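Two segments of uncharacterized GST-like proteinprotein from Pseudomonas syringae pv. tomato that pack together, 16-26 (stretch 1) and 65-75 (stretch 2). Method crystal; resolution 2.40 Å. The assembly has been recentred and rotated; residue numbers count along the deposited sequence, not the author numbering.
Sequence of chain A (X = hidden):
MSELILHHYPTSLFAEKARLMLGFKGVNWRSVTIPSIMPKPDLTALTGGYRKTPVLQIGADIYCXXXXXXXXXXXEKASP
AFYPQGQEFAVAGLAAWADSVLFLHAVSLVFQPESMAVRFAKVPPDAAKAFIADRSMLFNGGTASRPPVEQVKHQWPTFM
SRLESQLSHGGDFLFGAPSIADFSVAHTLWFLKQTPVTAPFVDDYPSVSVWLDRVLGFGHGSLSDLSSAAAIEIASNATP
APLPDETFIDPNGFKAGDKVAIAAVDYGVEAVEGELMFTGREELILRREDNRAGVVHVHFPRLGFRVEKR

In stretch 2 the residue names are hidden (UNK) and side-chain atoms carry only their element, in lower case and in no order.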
# COMPACT_ATOMS: atom_id res chain seq x y z
N GLU A 16 8.71 8.86 -18.87
CA GLU A 16 8.57 8.28 -17.56
C GLU A 16 9.77 7.53 -17.05
O GLU A 16 10.07 7.57 -15.90
CB GLU A 16 7.31 7.44 -17.49
CG GLU A 16 6.97 6.93 -16.15
CD GLU A 16 6.47 7.98 -15.19
OE1 GLU A 16 6.24 7.60 -14.05
OE2 GLU A 16 6.30 9.14 -15.55
N LYS A 17 10.46 6.82 -17.91
CA LYS A 17 11.57 6.04 -17.46
C LYS A 17 12.61 6.92 -16.82
O LYS A 17 13.10 6.60 -15.79
CB LYS A 17 12.16 5.22 -18.61
CG LYS A 17 13.55 4.72 -18.38
CD LYS A 17 13.85 3.44 -19.09
CE LYS A 17 14.52 3.67 -20.41
NZ LYS A 17 15.78 2.95 -20.52
N ALA A 18 12.92 8.05 -17.41
CA ALA A 18 13.93 8.95 -16.86
C ALA A 18 13.58 9.52 -15.51
O ALA A 18 14.43 9.70 -14.69
CB ALA A 18 14.18 10.03 -17.80
N ARG A 19 12.32 9.81 -15.30
CA ARG A 19 11.80 10.27 -14.06
C ARG A 19 11.94 9.24 -12.94
O ARG A 19 12.24 9.56 -11.83
CB ARG A 19 10.34 10.61 -14.28
CG ARG A 19 10.01 12.03 -14.09
CD ARG A 19 9.25 12.68 -15.21
NE ARG A 19 8.20 11.89 -15.82
CZ ARG A 19 7.65 12.16 -16.99
NH1 ARG A 19 8.03 13.19 -17.67
NH2 ARG A 19 6.73 11.40 -17.48
N LEU A 20 11.67 7.99 -13.27
CA LEU A 20 11.85 6.89 -12.35
C LEU A 20 13.29 6.72 -12.02
O LEU A 20 13.63 6.37 -10.94
CB LEU A 20 11.24 5.60 -12.87
CG LEU A 20 9.73 5.62 -12.98
CD1 LEU A 20 9.22 4.58 -13.89
CD2 LEU A 20 9.05 5.55 -11.68
N MSE A 21 14.14 6.97 -12.99
CA MSE A 21 15.56 6.84 -12.80
C MSE A 21 16.00 7.84 -11.76
O MSE A 21 16.79 7.54 -10.92
CB MSE A 21 16.30 7.05 -14.10
CG MSE A 21 16.38 5.85 -15.00
SE MSE A 21 16.83 6.19 -16.82
CE MSE A 21 18.55 6.84 -16.65
N LEU A 22 15.46 9.03 -11.83
CA LEU A 22 15.72 10.01 -10.83
C LEU A 22 15.20 9.60 -9.48
O LEU A 22 15.80 9.88 -8.50
CB LEU A 22 15.23 11.38 -11.26
CG LEU A 22 16.03 11.94 -12.42
CD1 LEU A 22 15.39 13.10 -13.04
CD2 LEU A 22 17.37 12.28 -12.03
N GLY A 23 14.07 8.94 -9.43
CA GLY A 23 13.54 8.44 -8.20
C GLY A 23 14.35 7.37 -7.50
O GLY A 23 14.48 7.39 -6.31
N PHE A 24 14.86 6.43 -8.26
CA PHE A 24 15.65 5.35 -7.77
C PHE A 24 16.92 5.88 -7.14
O PHE A 24 17.34 5.45 -6.12
CB PHE A 24 15.91 4.41 -8.94
CG PHE A 24 16.82 3.28 -8.65
CD1 PHE A 24 16.41 2.21 -7.91
CD2 PHE A 24 18.06 3.26 -9.17
CE1 PHE A 24 17.21 1.21 -7.68
CE2 PHE A 24 18.86 2.24 -8.93
CZ PHE A 24 18.44 1.22 -8.20
N LYS A 25 17.51 6.86 -7.78
CA LYS A 25 18.67 7.54 -7.26
C LYS A 25 18.46 8.44 -6.03
O LYS A 25 19.40 8.74 -5.35
CB LYS A 25 19.39 8.29 -8.37
CG LYS A 25 20.14 7.43 -9.31
CD LYS A 25 21.19 6.64 -8.64
CE LYS A 25 22.03 5.96 -9.68
NZ LYS A 25 22.99 5.02 -9.15
N GLY A 26 17.24 8.84 -5.74
CA GLY A 26 16.98 9.74 -4.64
C GLY A 26 17.66 11.09 -4.67
O GLY A 26 18.12 11.58 -3.67
N UNK A 65 20.36 10.88 -24.54
CA UNK A 65 20.07 9.48 -24.56
C UNK A 65 19.97 8.97 -23.16
O UNK A 65 20.87 9.13 -22.38
c UNK A 65 20.65 7.33 -25.70
c UNK A 65 21.12 8.70 -25.33
o UNK A 65 19.93 7.19 -26.67
o UNK A 65 20.99 6.38 -25.02
N UNK A 66 18.86 8.35 -22.84
CA UNK A 66 18.65 7.89 -21.49
C UNK A 66 19.62 6.83 -21.07
O UNK A 66 19.92 6.71 -19.93
c UNK A 66 16.31 8.50 -21.65
c UNK A 66 17.21 7.46 -21.20
o UNK A 66 16.92 6.24 -21.87
N UNK A 67 20.10 6.05 -21.99
CA UNK A 67 21.03 5.02 -21.62
C UNK A 67 22.31 5.60 -21.05
O UNK A 67 22.86 5.09 -20.14
c UNK A 67 21.31 4.17 -22.78
N UNK A 68 22.77 6.67 -21.66
CA UNK A 68 23.90 7.43 -21.19
C UNK A 68 23.64 8.13 -19.89
O UNK A 68 24.50 8.28 -19.08
c UNK A 68 25.67 9.08 -22.01
c UNK A 68 24.32 8.43 -22.24
c UNK A 68 26.73 8.11 -22.28
c UNK A 68 25.82 10.26 -22.85
N UNK A 69 22.42 8.59 -19.72
CA UNK A 69 22.01 9.34 -18.57
C UNK A 69 22.17 8.49 -17.34
O UNK A 69 22.54 8.98 -16.31
c UNK A 69 17.57 10.12 -16.23
c UNK A 69 20.57 9.76 -18.74
c UNK A 69 20.04 10.64 -17.68
se UNK A 69 18.14 10.99 -17.78
N UNK A 70 21.89 7.21 -17.47
CA UNK A 70 22.02 6.30 -16.37
C UNK A 70 23.44 6.20 -15.89
O UNK A 70 23.68 6.18 -14.73
c UNK A 70 21.54 4.96 -16.76
N UNK A 71 24.37 6.12 -16.80
CA UNK A 71 25.76 6.10 -16.43
C UNK A 71 26.30 7.36 -15.79
O UNK A 71 27.12 7.28 -14.94
c UNK A 71 26.38 4.21 -17.84
c UNK A 71 26.60 5.64 -17.59
c UNK A 71 27.03 3.68 -19.04
n UNK A 71 26.47 2.40 -19.38
n UNK A 71 27.78 1.19 -17.99
c UNK A 71 26.83 1.25 -18.87
n UNK A 71 26.26 0.16 -19.26
N UNK A 72 25.85 8.52 -16.23
CA UNK A 72 26.17 9.77 -15.60
C UNK A 72 25.60 9.85 -14.22
O UNK A 72 26.22 10.36 -13.34
n UNK A 72 27.82 13.60 -14.87
c UNK A 72 25.70 10.93 -16.44
n UNK A 72 27.53 12.91 -12.72
c UNK A 72 27.85 13.84 -13.57
n UNK A 72 28.21 15.01 -13.13
c UNK A 72 26.02 12.26 -15.89
c UNK A 72 27.45 12.33 -15.47
N UNK A 73 24.41 9.33 -14.04
CA UNK A 73 23.79 9.26 -12.74
C UNK A 73 24.55 8.39 -11.78
O UNK A 73 24.70 8.70 -10.63
c UNK A 73 19.98 9.16 -13.37
c UNK A 73 21.38 11.06 -12.66
c UNK A 73 22.37 8.76 -12.86
c UNK A 73 21.34 9.74 -13.38
N UNK A 74 25.02 7.27 -12.29
CA UNK A 74 25.76 6.30 -11.54
C UNK A 74 27.03 6.92 -11.03
O UNK A 74 27.46 6.63 -9.95
c UNK A 74 26.66 3.94 -11.71
o UNK A 74 26.08 1.69 -11.29
c UNK A 74 26.04 5.08 -12.41
o UNK A 74 24.52 3.16 -11.19
c UNK A 74 25.68 2.85 -11.37
N UNK A 75 27.63 7.77 -11.83
CA UNK A 75 28.75 8.56 -11.41
C UNK A 75 28.39 9.57 -10.32
O UNK A 75 29.10 9.71 -9.36
c UNK A 75 30.31 10.37 -12.32
c UNK A 75 29.39 9.23 -12.62
o UNK A 75 31.15 12.24 -13.50
c UNK A 75 30.75 11.10 -13.56
n UNK A 75 30.68 10.44 -14.68

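Position 65 stands just before a helix and carries two side-chain carbons, the second bearing two oxygens. A carboxylate on so short a stem is aspartate. Asp65 takes the N-cap: its OD2 accepts a weak bond from the backbone N of residue 67 at 3.2 Å, serving an amide that has no helical carbonyl before it. It does not reach stretch 1.

At position 66 a single carbon carries one oxygen and one carbon, the branched pattern of threonine. Its CA-to-CB bond points toward stretch 1, and OG1 of Thr66 lies 3.7 Å from Lys17 NZ, near but not bonded. A compact side chain suits this place, where the CA atoms of Ala18 and Thr66 are only 6.7 Å apart.

Position 67 has one side-chain carbon and is alanine. Ala67 points away from stretch 1 and is exposed, so a small residue suited to helices is in keeping with the site.

Position 68 shows four carbons, forked at the second: leucine. Leu68 also points away, yet it is buried, so its apolar branches pack elsewhere in the structure.

Position 69 is an unbranched chain of two carbons, a selenium and a final carbon, which identifies selenomethionine, written here as Met69. The long chain carries its CE to 3.7 Å from Ala18 CB and 3.4 Å from Met21 CE. Apolar and flexible, it can extend across the gap to a small alanine.

Position 70 again has a single carbon, 3.5 Å from Met21 CE: alanine. The short side chain of Ala70 lets the tip of Met21 come close to the helix backbone, with Met21 CE 3.5 Å from Ala70 N.

Positions 71 and 72 each show three carbons, a nitrogen, then a carbon carrying two more nitrogens. These are guanidinium groups, so both are arginine. Neither Arg71 nor Arg72 touches stretch 1, and both are partly exposed, as befits their charge.

Position 73 has four carbons forked at the second, the mark of leucine. Leu73 points toward stretch 1, placing CD2 4.2 Å from Leu22 CD2 and CD1 4.3 Å from Met21 CE. Its branched end is well suited to this buried apolar site.

Position 74 has three carbons, the third carrying two oxygens: glutamate. Its CA-to-CB bond points sideways, but the longer chain brings OE2 of Glu74 to 3.2 Å from Lys25 NZ, forming a hydrogen-bonded salt bridge.

Position 75 ends its three carbons in one oxygen and one nitrogen, an amide, hence glutamine. Gln75 points away into an exposed setting that suits a polar, uncharged group.

The two helices run nearly parallel, at 9°, with axes 10.8 Å apart at closest approach. Met21 is the central knob, seated among Thr66, Met69, Ala70 and Leu73, while Ala18 and Leu22 add apolar contacts to Met69. Toward the C-terminal end of stretch 1, Lys25 supplements this packing with its charged bond to Glu74. Together the stretches bury 457 Å².

Stretch 2 65-75: DTALMARRLEQ
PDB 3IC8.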